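Succinylglutamatedesuccinylase/aspartoacylase (Rhodobacter sphaeroides 2.4.1, PDB 3CDX) is probably a metal-dependent hydrolase of amide or ester bonds, assigned to the zinc-using succinylglutamate desuccinylase/aspartoacylase family and crystallised here with calcium. Local coordinates at residues 12-17 with 26-31; 21-26 with 45-50; 53-58 with 88-93. One frame throughout, in Å; residues are numbered along the deposited sequence.

Contact 1 of 3, residues 12-17 with 26-31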
ATOM      1  N   ALA A  12      -2.771  -2.525 -30.165  1.00 30.62           N
ATOM      2  CA  ALA A  12      -3.056  -2.102 -31.524  1.00 31.11           C
ATOM      3  C   ALA A  12      -1.892  -1.284 -32.058  1.00 31.91           C
ATOM      4  O   ALA A  12      -1.339  -0.457 -31.339  1.00 32.07           O
ATOM      5  CB  ALA A  12      -4.351  -1.260 -31.554  1.00 31.08           C
ATOM      6  N   CYS A  13      -1.537  -1.500 -33.317  1.00 32.21           N
ATOM      7  CA  CYS A  13      -0.536  -0.675 -33.974  1.00 32.94           C
ATOM      8  C   CYS A  13      -0.959  -0.503 -35.415  1.00 33.31           C
ATOM      9  O   CYS A  13      -1.341  -1.470 -36.076  1.00 32.55           O
ATOM     10  CB  CYS A  13       0.853  -1.320 -33.895  1.00 32.74           C
ATOM     11  SG  CYS A  13       2.217  -0.294 -34.421  1.00 33.59           S
ATOM     12  N   ASP A  14      -0.897   0.736 -35.896  1.00 34.02           N
ATOM     13  CA  ASP A  14      -1.276   1.049 -37.287  1.00 35.07           C
ATOM     14  C   ASP A  14      -0.074   1.155 -38.237  1.00 34.81           C
ATOM     15  O   ASP A  14      -0.248   1.375 -39.423  1.00 35.81           O
ATOM     16  CB  ASP A  14      -2.103   2.347 -37.332  1.00 35.32           C
ATOM     17  CG  ASP A  14      -3.387   2.247 -36.523  1.00 38.97           C
ATOM     18  OD1 ASP A  14      -4.056   1.167 -36.523  1.00 43.42           O
ATOM     19  OD2 ASP A  14      -3.729   3.246 -35.870  1.00 43.54           O
ATOM     20  N   ILE A  15       1.138   0.984 -37.733  1.00 34.13           N
ATOM     21  CA  ILE A  15       2.311   1.109 -38.596  1.00 34.53           C
ATOM     22  C   ILE A  15       2.352   0.004 -39.671  1.00 34.39           C
ATOM     23  O   ILE A  15       2.129  -1.164 -39.382  1.00 35.42           O
ATOM     24  CB  ILE A  15       3.617   1.152 -37.748  1.00 34.04           C
ATOM     25  CG1 ILE A  15       3.580   2.414 -36.869  1.00 34.11           C
ATOM     26  CG2 ILE A  15       4.840   1.060 -38.656  1.00 34.92           C
ATOM     27  CD1 ILE A  15       4.792   2.730 -36.058  1.00 34.44           C
ATOM     28  N   ASP A  16       2.596   0.380 -40.913  1.00 34.13           N
ATOM     29  CA  ASP A  16       2.755  -0.596 -41.984  1.00 34.61           C
ATOM     30  C   ASP A  16       4.230  -0.852 -42.113  1.00 34.12           C
ATOM     31  O   ASP A  16       4.953  -0.078 -42.742  1.00 34.30           O
ATOM     32  CB  ASP A  16       2.179  -0.042 -43.312  1.00 34.69           C
ATOM     33  CG  ASP A  16       2.318  -1.017 -44.495  1.00 36.68           C
ATOM     34  OD1 ASP A  16       2.979  -2.076 -44.398  1.00 37.98           O
ATOM     35  OD2 ASP A  16       1.744  -0.709 -45.557  1.00 38.82           O
ATOM     36  N   PHE A  17       4.670  -1.951 -41.513  1.00 35.29           N
ATOM     37  CA  PHE A  17       6.090  -2.308 -41.442  1.00 36.48           C
ATOM     38  C   PHE A  17       6.735  -2.680 -42.796  1.00 38.22           C
ATOM     39  O   PHE A  17       7.959  -2.747 -42.899  1.00 38.08           O
ATOM     40  CB  PHE A  17       6.299  -3.408 -40.397  1.00 36.10           C
ATOM     41  CG  PHE A  17       6.056  -2.949 -38.963  1.00 34.80           C
ATOM     42  CD1 PHE A  17       7.096  -2.390 -38.199  1.00 33.75           C
ATOM     43  CD2 PHE A  17       4.801  -3.088 -38.381  1.00 33.42           C
ATOM     44  CE1 PHE A  17       6.879  -1.972 -36.861  1.00 35.76           C
ATOM     45  CE2 PHE A  17       4.573  -2.694 -37.064  1.00 34.39           C
ATOM     46  CZ  PHE A  17       5.617  -2.123 -36.298  1.00 35.01           C
ATOM     47  N   TYR A  26       3.023   4.939 -32.137  1.00 28.10           N
ATOM     48  CA  TYR A  26       2.866   4.243 -30.855  1.00 27.18           C
ATOM     49  C   TYR A  26       2.063   3.013 -31.090  1.00 27.04           C
ATOM     50  O   TYR A  26       1.116   3.035 -31.880  1.00 27.55           O
ATOM     51  CB  TYR A  26       2.088   5.117 -29.873  1.00 26.37           C
ATOM     52  CG  TYR A  26       2.757   6.436 -29.664  1.00 27.27           C
ATOM     53  CD1 TYR A  26       3.841   6.543 -28.797  1.00 25.86           C
ATOM     54  CD2 TYR A  26       2.331   7.585 -30.347  1.00 26.11           C
ATOM     55  CE1 TYR A  26       4.474   7.731 -28.608  1.00 23.58           C
ATOM     56  CE2 TYR A  26       3.003   8.797 -30.168  1.00 26.51           C
ATOM     57  CZ  TYR A  26       4.068   8.837 -29.279  1.00 23.76           C
ATOM     58  OH  TYR A  26       4.749   9.982 -29.044  1.00 24.71           O
ATOM     59  N   ALA A  27       2.411   1.929 -30.412  1.00 26.54           N
ATOM     60  CA  ALA A  27       1.430   0.857 -30.248  1.00 26.44           C
ATOM     61  C   ALA A  27       0.579   1.203 -29.040  1.00 26.03           C
ATOM     62  O   ALA A  27       1.101   1.621 -28.029  1.00 27.00           O
ATOM     63  CB  ALA A  27       2.102  -0.506 -30.084  1.00 25.47           C
ATOM     64  N   ARG A  28      -0.724   1.000 -29.132  1.00 26.67           N
ATOM     65  CA  ARG A  28      -1.641   1.383 -28.065  1.00 27.62           C
ATOM     66  C   ARG A  28      -2.016   0.160 -27.255  1.00 27.64           C
ATOM     67  O   ARG A  28      -2.776  -0.712 -27.732  1.00 28.10           O
ATOM     68  CB  ARG A  28      -2.898   2.039 -28.662  1.00 27.29           C
ATOM     69  CG  ARG A  28      -2.587   3.253 -29.505  1.00 29.57           C
ATOM     70  CD  ARG A  28      -3.820   3.858 -30.209  1.00 30.56           C
ATOM     71  NE  ARG A  28      -4.491   2.998 -31.211  1.00 36.12           N
ATOM     72  CZ  ARG A  28      -4.075   2.806 -32.468  1.00 36.61           C
ATOM     73  NH1 ARG A  28      -2.960   3.370 -32.909  1.00 38.98           N
ATOM     74  NH2 ARG A  28      -4.767   2.022 -33.287  1.00 36.51           N
ATOM     75  N   ALA A  29      -1.460   0.065 -26.055  1.00 26.86           N
ATOM     76  CA  ALA A  29      -1.693  -1.093 -25.211  1.00 27.77           C
ATOM     77  C   ALA A  29      -2.826  -0.789 -24.253  1.00 28.12           C
ATOM     78  O   ALA A  29      -2.724   0.196 -23.469  1.00 27.01           O
ATOM     79  CB  ALA A  29      -0.439  -1.458 -24.432  1.00 27.42           C
ATOM     80  N   PRO A  30      -3.887  -1.635 -24.274  1.00 29.36           N
ATOM     81  CA  PRO A  30      -5.031  -1.402 -23.355  1.00 29.98           C
ATOM     82  C   PRO A  30      -4.584  -1.532 -21.910  1.00 31.03           C
ATOM     83  O   PRO A  30      -3.826  -2.453 -21.583  1.00 30.06           O
ATOM     84  CB  PRO A  30      -6.034  -2.526 -23.692  1.00 29.75           C
ATOM     85  CG  PRO A  30      -5.539  -3.198 -24.919  1.00 30.35           C
ATOM     86  CD  PRO A  30      -4.049  -2.879 -25.060  1.00 29.53           C
ATOM     87  N   LEU A  31      -5.044  -0.612 -21.053  1.00 32.76           N
ATOM     88  CA  LEU A  31      -4.692  -0.652 -19.627  1.00 34.90           C
ATOM     89  C   LEU A  31      -5.848  -0.102 -18.756  1.00 36.34           C
ATOM     90  O   LEU A  31      -5.988   1.136 -18.571  1.00 38.36           O
ATOM     91  CB  LEU A  31      -3.378   0.084 -19.368  1.00 35.39           C
ATOM     92  CG  LEU A  31      -2.530  -0.227 -18.109  1.00 37.92           C
ATOM     93  CD1 LEU A  31      -1.131   0.298 -18.296  1.00 38.72           C
ATOM     94  CD2 LEU A  31      -3.099   0.384 -16.851  1.00 37.51           C
TER
HETATM   95  O   HOH W   1      -0.158   3.107 -34.121  1.00 37.39           O
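Arg28 and Ala12 pair through their backbones, and the side chain of Arg28 then reaches over to Asp14. Two bonds join the backbones: Arg28 N gives to Ala12 O at 2.7 Å, and Ala12 N gives to Arg28 O at 3.0 Å.

The Arg28 side chain starts with CB 4.0 Å from Ala12 O. The chain bends at chi3 (-64°). This turn places NE, and the guanidinium beyond it lies with one face over Ala12 O. Ala12 CB approaches NH2. Asp14 OD2 sits at the edge of the group, near its plane. Asp14 OD2 is 3.0 Å from Arg28 NH2, in a salt bridge, and 3.1 Å from Arg28 NH1. Arg28 NH2 also points at Asp14 OD1, from 3.4 Å. All three hydrogen bonds are weak, and the carboxylate and guanidinium planes are 39° apart.

A water adds a polar link beside them. Water 1 accepts from Asp14 N and donates to Tyr26 O at 2.6 Å. Cys13 CB meets Ala27 CB at 4.1 Å, and the side chains of Cys13 and Ile15 also touch strand 40-50, at Ile45 and Val47. Tyr26 turns away, and its hydroxyl is hydrogen-bonded to Val303 N of the second subunit.

The arrangement is a single antiparallel beta bridge. It joins the N-terminal loop to strand 21-30, whose regular sheet partner in the chain is strand 40-50.

Contact 2 of 3, residues 21-26 with 45-50; sequences GRQAGY and ITVVKN
Gly21 and Lys49, Gln23 and Val47, and Gly25 and Ile45 form three hydrogen-bonded antiparallel pairs. Each pair exchanges two N-H...O bonds, six in all. Gly21 N to Lys49 O is 2.7 Å and almost straight at hydrogen. Ile45 N reaches Gly25 O at 2.9 Å. Between these rungs, the non-hydrogen-bonded pairs Arg22-Val48 and Ala24-Thr46 add CA-H...O contacts, such as Thr46 CA to Gln23 O at 3.2 Å. At Gly21 phi is 114°, and a CB there would press on the carbonyl O of the preceding residue.

Segments 21-26 and 45-50 run at 172° to each other; they belong to the beta hairpin of strands 21-30 and 40-50. Strand 40-50 also pairs with strand 87-92 on its other edge.

Side-chain packing differs on the two faces. On the Gln23 and Val47 face, the side chains lie side by side and point the same way. Val47 CG1, set between the backbone N and the carbonyl carbon (chi1 63°), touches both Gln23 CB and Gln23 NE2 at 3.7 Å. On the other face, Arg22 runs extended from CG to NE. Arg22 CG meets Val48 CG2 at 4.0 Å, and Thr46 CG2 lies over one face of the guanidinium, 3.9 Å from Arg22 NH2.

The polar tips turn elsewhere. Arg22 NH2 forms a salt bridge with Asp304 of the second subunit and bonds Ala77 O. Gln23 NE2 donates to Asp16 O.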
ATOM      1  N   GLY A  21      10.117   4.219 -46.165  1.00 37.75           N
ATOM      2  CA  GLY A  21      10.124   5.512 -45.539  1.00 36.66           C
ATOM      3  C   GLY A  21      10.265   5.390 -44.025  1.00 36.17           C
ATOM      4  O   GLY A  21      10.767   4.381 -43.487  1.00 36.58           O
ATOM      5  N   ARG A  22       9.821   6.432 -43.342  1.00 35.14           N
ATOM      6  CA  ARG A  22       9.897   6.489 -41.896  1.00 34.02           C
ATOM      7  C   ARG A  22       8.507   6.632 -41.344  1.00 33.33           C
ATOM      8  O   ARG A  22       7.748   7.461 -41.819  1.00 32.95           O
ATOM      9  CB  ARG A  22      10.777   7.657 -41.458  1.00 34.03           C
ATOM     10  CG  ARG A  22      10.854   7.871 -39.953  1.00 35.12           C
ATOM     11  CD  ARG A  22      11.768   9.049 -39.609  1.00 33.90           C
ATOM     12  NE  ARG A  22      12.022   9.133 -38.169  1.00 32.53           N
ATOM     13  CZ  ARG A  22      11.222   9.780 -37.325  1.00 31.34           C
ATOM     14  NH1 ARG A  22      10.121  10.394 -37.767  1.00 30.96           N
ATOM     15  NH2 ARG A  22      11.523   9.821 -36.040  1.00 30.24           N
ATOM     16  N   GLN A  23       8.185   5.784 -40.351  1.00 32.85           N
ATOM     17  CA  GLN A  23       6.959   5.877 -39.527  1.00 31.34           C
ATOM     18  C   GLN A  23       7.359   5.919 -38.062  1.00 30.67           C
ATOM     19  O   GLN A  23       8.062   5.032 -37.594  1.00 30.56           O
ATOM     20  CB  GLN A  23       6.046   4.672 -39.764  1.00 30.98           C
ATOM     21  CG  GLN A  23       5.289   4.722 -41.114  1.00 30.47           C
ATOM     22  CD  GLN A  23       4.830   3.355 -41.534  1.00 31.95           C
ATOM     23  OE1 GLN A  23       3.647   3.004 -41.355  1.00 31.91           O
ATOM     24  NE2 GLN A  23       5.774   2.538 -42.063  1.00 29.34           N
ATOM     25  N   ALA A  24       6.938   6.971 -37.364  1.00 29.96           N
ATOM     26  CA  ALA A  24       7.185   7.148 -35.937  1.00 29.53           C
ATOM     27  C   ALA A  24       5.824   7.261 -35.293  1.00 29.06           C
ATOM     28  O   ALA A  24       5.102   8.210 -35.569  1.00 28.42           O
ATOM     29  CB  ALA A  24       7.984   8.420 -35.685  1.00 29.14           C
ATOM     30  N   GLY A  25       5.477   6.302 -34.435  1.00 29.29           N
ATOM     31  CA  GLY A  25       4.172   6.298 -33.774  1.00 28.93           C
ATOM     32  C   GLY A  25       4.172   5.503 -32.484  1.00 28.42           C
ATOM     33  O   GLY A  25       5.187   5.405 -31.806  1.00 29.22           O
ATOM     34  N   TYR A  26       3.023   4.939 -32.137  1.00 28.10           N
ATOM     35  CA  TYR A  26       2.866   4.243 -30.855  1.00 27.18           C
ATOM     36  C   TYR A  26       2.063   3.013 -31.090  1.00 27.04           C
ATOM     37  O   TYR A  26       1.116   3.035 -31.880  1.00 27.55           O
ATOM     38  CB  TYR A  26       2.088   5.117 -29.873  1.00 26.37           C
ATOM     39  CG  TYR A  26       2.757   6.436 -29.664  1.00 27.27           C
ATOM     40  CD1 TYR A  26       3.841   6.543 -28.797  1.00 25.86           C
ATOM     41  CD2 TYR A  26       2.331   7.585 -30.347  1.00 26.11           C
ATOM     42  CE1 TYR A  26       4.474   7.731 -28.608  1.00 23.58           C
ATOM     43  CE2 TYR A  26       3.003   8.797 -30.168  1.00 26.51           C
ATOM     44  CZ  TYR A  26       4.068   8.837 -29.279  1.00 23.76           C
ATOM     45  OH  TYR A  26       4.749   9.982 -29.044  1.00 24.71           O
ATOM     46  N   ILE A  45       7.188   3.444 -31.161  1.00 25.90           N
ATOM     47  CA  ILE A  45       7.796   2.593 -32.212  1.00 27.60           C
ATOM     48  C   ILE A  45       8.091   3.462 -33.443  1.00 27.89           C
ATOM     49  O   ILE A  45       7.193   4.169 -33.939  1.00 28.05           O
ATOM     50  CB  ILE A  45       6.843   1.471 -32.743  1.00 27.92           C
ATOM     51  CG1 ILE A  45       6.381   0.524 -31.651  1.00 29.26           C
ATOM     52  CG2 ILE A  45       7.517   0.661 -33.897  1.00 27.04           C
ATOM     53  CD1 ILE A  45       5.256  -0.432 -32.123  1.00 29.64           C
ATOM     54  N   THR A  46       9.354   3.432 -33.889  1.00 27.69           N
ATOM     55  CA  THR A  46       9.812   4.110 -35.094  1.00 27.37           C
ATOM     56  C   THR A  46      10.383   3.033 -36.019  1.00 27.98           C
ATOM     57  O   THR A  46      11.141   2.144 -35.582  1.00 27.41           O
ATOM     58  CB  THR A  46      10.903   5.192 -34.808  1.00 26.93           C
ATOM     59  OG1 THR A  46      10.412   6.139 -33.851  1.00 26.75           O
ATOM     60  CG2 THR A  46      11.256   5.980 -36.090  1.00 26.78           C
ATOM     61  N   VAL A  47       9.983   3.093 -37.289  1.00 29.22           N
ATOM     62  CA  VAL A  47      10.481   2.160 -38.312  1.00 29.69           C
ATOM     63  C   VAL A  47      10.960   2.982 -39.484  1.00 30.71           C
ATOM     64  O   VAL A  47      10.257   3.911 -39.939  1.00 31.17           O
ATOM     65  CB  VAL A  47       9.437   1.090 -38.761  1.00 29.80           C
ATOM     66  CG1 VAL A  47       8.225   1.739 -39.430  1.00 31.56           C
ATOM     67  CG2 VAL A  47      10.070   0.060 -39.723  1.00 30.37           C
ATOM     68  N   VAL A  48      12.181   2.667 -39.919  1.00 30.66           N
ATOM     69  CA  VAL A  48      12.749   3.212 -41.152  1.00 31.89           C
ATOM     70  C   VAL A  48      12.977   2.026 -42.101  1.00 32.40           C
ATOM     71  O   VAL A  48      13.663   1.054 -41.757  1.00 31.50           O
ATOM     72  CB  VAL A  48      14.085   3.993 -40.895  1.00 31.62           C
ATOM     73  CG1 VAL A  48      14.693   4.482 -42.191  1.00 32.66           C
ATOM     74  CG2 VAL A  48      13.866   5.171 -39.956  1.00 30.17           C
ATOM     75  N   LYS A  49      12.390   2.117 -43.292  1.00 33.92           N
ATOM     76  CA  LYS A  49      12.575   1.105 -44.320  1.00 35.45           C
ATOM     77  C   LYS A  49      13.005   1.772 -45.635  1.00 35.92           C
ATOM     78  O   LYS A  49      12.394   2.726 -46.093  1.00 36.00           O
ATOM     79  CB  LYS A  49      11.300   0.278 -44.491  1.00 34.89           C
ATOM     80  CG  LYS A  49      11.424  -0.938 -45.429  1.00 35.72           C
ATOM     81  CD  LYS A  49      10.098  -1.677 -45.557  1.00 36.90           C
ATOM     82  CE  LYS A  49       9.878  -2.254 -46.960  1.00 41.90           C
ATOM     83  NZ  LYS A  49      10.888  -3.256 -47.306  1.00 43.91           N
ATOM     84  N   ASN A  50      14.073   1.255 -46.224  1.00 37.50           N
ATOM     85  CA  ASN A  50      14.544   1.716 -47.529  1.00 38.30           C
ATOM     86  C   ASN A  50      15.340   0.620 -48.198  1.00 38.82           C
ATOM     87  O   ASN A  50      16.138  -0.091 -47.552  1.00 39.12           O
ATOM     88  CB  ASN A  50      15.430   2.959 -47.379  1.00 38.53           C
ATOM     89  CG  ASN A  50      15.824   3.592 -48.726  1.00 40.36           C
ATOM     90  OD1 ASN A  50      14.973   3.988 -49.514  1.00 42.05           O
ATOM     91  ND2 ASN A  50      17.128   3.717 -48.963  1.00 40.97           N
TER

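Contact 3 of 3, residues 53-58 with 88-93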
ATOM      1  N   GLY A  53      17.777  -5.023 -47.653  1.00 37.31           N
ATOM      2  CA  GLY A  53      18.669  -5.493 -46.572  1.00 35.32           C
ATOM      3  C   GLY A  53      17.922  -6.157 -45.432  1.00 33.40           C
ATOM      4  O   GLY A  53      16.698  -6.324 -45.512  1.00 33.45           O
ATOM      5  N   PRO A  54      18.663  -6.568 -44.385  1.00 32.42           N
ATOM      6  CA  PRO A  54      18.112  -7.274 -43.234  1.00 31.68           C
ATOM      7  C   PRO A  54      17.388  -6.318 -42.277  1.00 30.97           C
ATOM      8  O   PRO A  54      17.481  -5.070 -42.420  1.00 30.03           O
ATOM      9  CB  PRO A  54      19.349  -7.890 -42.575  1.00 31.50           C
ATOM     10  CG  PRO A  54      20.465  -6.979 -42.927  1.00 32.93           C
ATOM     11  CD  PRO A  54      20.128  -6.405 -44.286  1.00 32.35           C
ATOM     12  N   THR A  55      16.632  -6.893 -41.338  1.00 29.44           N
ATOM     13  CA  THR A  55      15.912  -6.066 -40.380  1.00 28.29           C
ATOM     14  C   THR A  55      16.676  -6.118 -39.070  1.00 27.43           C
ATOM     15  O   THR A  55      16.963  -7.204 -38.584  1.00 25.92           O
ATOM     16  CB  THR A  55      14.448  -6.528 -40.194  1.00 29.32           C
ATOM     17  OG1 THR A  55      13.695  -6.265 -41.395  1.00 29.60           O
ATOM     18  CG2 THR A  55      13.765  -5.778 -38.982  1.00 26.84           C
ATOM     19  N   VAL A  56      16.995  -4.941 -38.513  1.00 26.93           N
ATOM     20  CA  VAL A  56      17.600  -4.848 -37.181  1.00 27.07           C
ATOM     21  C   VAL A  56      16.589  -4.342 -36.168  1.00 26.20           C
ATOM     22  O   VAL A  56      16.039  -3.269 -36.319  1.00 26.16           O
ATOM     23  CB  VAL A  56      18.840  -3.912 -37.185  1.00 28.30           C
ATOM     24  CG1 VAL A  56      19.385  -3.737 -35.778  1.00 26.52           C
ATOM     25  CG2 VAL A  56      19.920  -4.453 -38.177  1.00 28.26           C
ATOM     26  N   LEU A  57      16.354  -5.121 -35.116  1.00 26.12           N
ATOM     27  CA  LEU A  57      15.399  -4.705 -34.091  1.00 24.92           C
ATOM     28  C   LEU A  57      16.152  -4.298 -32.839  1.00 25.15           C
ATOM     29  O   LEU A  57      16.942  -5.085 -32.297  1.00 25.39           O
ATOM     30  CB  LEU A  57      14.374  -5.806 -33.817  1.00 24.90           C
ATOM     31  CG  LEU A  57      13.512  -5.729 -32.543  1.00 24.76           C
ATOM     32  CD1 LEU A  57      12.493  -4.565 -32.568  1.00 23.15           C
ATOM     33  CD2 LEU A  57      12.837  -7.073 -32.296  1.00 23.78           C
ATOM     34  N   LEU A  58      15.873  -3.074 -32.381  1.00 23.81           N
ATOM     35  CA  LEU A  58      16.557  -2.414 -31.255  1.00 23.29           C
ATOM     36  C   LEU A  58      15.532  -2.136 -30.162  1.00 23.19           C
ATOM     37  O   LEU A  58      14.551  -1.394 -30.394  1.00 24.88           O
ATOM     38  CB  LEU A  58      17.217  -1.092 -31.719  1.00 22.43           C
ATOM     39  CG  LEU A  58      18.292  -1.224 -32.825  1.00 22.16           C
ATOM     40  CD1 LEU A  58      18.743   0.100 -33.275  1.00 21.60           C
ATOM     41  CD2 LEU A  58      19.469  -2.124 -32.417  1.00 17.00           C
ATOM     42  N   ARG A  88      15.951  -2.487 -43.018  1.00 30.37           N
ATOM     43  CA  ARG A  88      14.881  -2.054 -42.108  1.00 28.57           C
ATOM     44  C   ARG A  88      15.375  -2.015 -40.673  1.00 28.10           C
ATOM     45  O   ARG A  88      16.012  -2.967 -40.202  1.00 27.64           O
ATOM     46  CB  ARG A  88      13.644  -2.950 -42.233  1.00 28.21           C
ATOM     47  CG  ARG A  88      12.416  -2.424 -41.449  1.00 28.69           C
ATOM     48  CD  ARG A  88      11.122  -3.191 -41.753  1.00 27.25           C
ATOM     49  NE  ARG A  88      11.355  -4.630 -41.707  1.00 27.35           N
ATOM     50  CZ  ARG A  88      10.447  -5.555 -41.992  1.00 28.27           C
ATOM     51  NH1 ARG A  88      10.788  -6.833 -41.934  1.00 31.50           N
ATOM     52  NH2 ARG A  88       9.210  -5.216 -42.338  1.00 28.04           N
ATOM     53  N   VAL A  89      15.084  -0.887 -40.012  1.00 27.41           N
ATOM     54  CA  VAL A  89      15.390  -0.649 -38.590  1.00 26.49           C
ATOM     55  C   VAL A  89      14.068  -0.401 -37.827  1.00 26.06           C
ATOM     56  O   VAL A  89      13.309   0.508 -38.162  1.00 24.97           O
ATOM     57  CB  VAL A  89      16.341   0.544 -38.391  1.00 26.91           C
ATOM     58  CG1 VAL A  89      16.771   0.667 -36.911  1.00 25.75           C
ATOM     59  CG2 VAL A  89      17.601   0.397 -39.312  1.00 25.40           C
ATOM     60  N   ILE A  90      13.809  -1.259 -36.841  1.00 25.29           N
ATOM     61  CA  ILE A  90      12.680  -1.122 -35.908  1.00 24.59           C
ATOM     62  C   ILE A  90      13.206  -0.779 -34.507  1.00 23.92           C
ATOM     63  O   ILE A  90      14.024  -1.520 -33.949  1.00 24.63           O
ATOM     64  CB  ILE A  90      11.835  -2.403 -35.911  1.00 24.52           C
ATOM     65  CG1 ILE A  90      11.337  -2.684 -37.348  1.00 24.63           C
ATOM     66  CG2 ILE A  90      10.609  -2.306 -34.874  1.00 25.10           C
ATOM     67  CD1 ILE A  90      10.854  -4.075 -37.572  1.00 25.16           C
ATOM     68  N   MET A  91      12.718   0.326 -33.940  1.00 23.96           N
ATOM     69  CA  MET A  91      13.258   0.928 -32.695  1.00 22.96           C
ATOM     70  C   MET A  91      12.154   1.111 -31.670  1.00 23.86           C
ATOM     71  O   MET A  91      11.208   1.842 -31.919  1.00 23.68           O
ATOM     72  CB  MET A  91      13.946   2.273 -32.990  1.00 23.27           C
ATOM     73  CG  MET A  91      15.260   2.087 -33.838  1.00 24.51           C
ATOM     74  SD  MET A  91      15.910   3.564 -34.691  1.00 19.75           S
ATOM     75  CE  MET A  91      14.566   3.833 -35.850  1.00 21.62           C
ATOM     76  N   LEU A  92      12.251   0.371 -30.555  1.00 23.81           N
ATOM     77  CA  LEU A  92      11.329   0.517 -29.407  1.00 23.15           C
ATOM     78  C   LEU A  92      12.196   0.863 -28.252  1.00 20.98           C
ATOM     79  O   LEU A  92      12.643  -0.031 -27.554  1.00 22.96           O
ATOM     80  CB  LEU A  92      10.526  -0.780 -29.106  1.00 22.19           C
ATOM     81  CG  LEU A  92       9.377  -1.050 -30.089  1.00 23.62           C
ATOM     82  CD1 LEU A  92       9.909  -1.683 -31.395  1.00 24.58           C
ATOM     83  CD2 LEU A  92       8.266  -1.943 -29.515  1.00 25.25           C
ATOM     84  N   PRO A  93      12.460   2.165 -28.039  1.00 21.02           N
ATOM     85  CA  PRO A  93      13.391   2.551 -26.978  1.00 20.19           C
ATOM     86  C   PRO A  93      12.822   2.390 -25.583  1.00 20.38           C
ATOM     87  O   PRO A  93      13.578   2.375 -24.628  1.00 20.49           O
ATOM     88  CB  PRO A  93      13.587   4.045 -27.217  1.00 21.05           C
ATOM     89  CG  PRO A  93      12.293   4.486 -27.846  1.00 20.45           C
ATOM     90  CD  PRO A  93      11.923   3.349 -28.758  1.00 19.43           C
TER
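Thr55 and Arg88 open the pairing of two parallel strands in a beta-alpha-beta unit made of strand 55-60, helix 68-79 and strand 87-92. Arg88 grips the Thr55 hydroxyl side-on. The chi3 bend (47°) turns NE back toward it, so Arg88 NE at 2.9 Å and Arg88 NH1 at 3.0 Å both donate to Thr55 OG1, which lies in the guanidinium plane. Arg88 NH2 bonds Phe17 O instead. An alanine in place of Arg88 would probably leave Thr55 OG1 and Phe17 O without these donors.

On the same face, Thr55 CG2 butts against Ile90 CD1 at 3.7 Å. The next bump is Leu57 CD1. Leu57 CD1 rests in the notch formed by Ile90 CG2, 3.7 Å away, and Leu92 CD1, 4.0 Å away.

On the other face, Leu58 CD1 rests against both Met91 CG at 4.0 Å and Val89 CG1 at 4.2 Å. Helix 68-79, through Ile73, packs on Leu58 and Met91, and helix 223-239 covers Val56, Leu58 and Val89.

Backbone bonds run in the parallel pattern: Val56 N and Leu58 N give to Arg88 O and Ile90 O, respectively. The last rung is Leu92 N to Leu58 O at 2.9 Å.

Overall arrangement
From the N terminus, contact 1 closes the first loop. The far half of strand 21-30 comes back to segment 12-17. Contact 2 opens inside that loop, at the start of the same strand, and closes beyond it at 45-50. The two therefore cross along the chain, and they share Tyr26. Contact 3 comes afterwards, in series, and closes the longer excursion through helix 68-79. Strand 40-50 lies between strands 21-30 and 87-92, and its Thr46 O and Val48 O accept from Met91 N and Val89 N. Together the contacts tie the N-terminal loop and hairpin to the parallel strands of the catalytic domain.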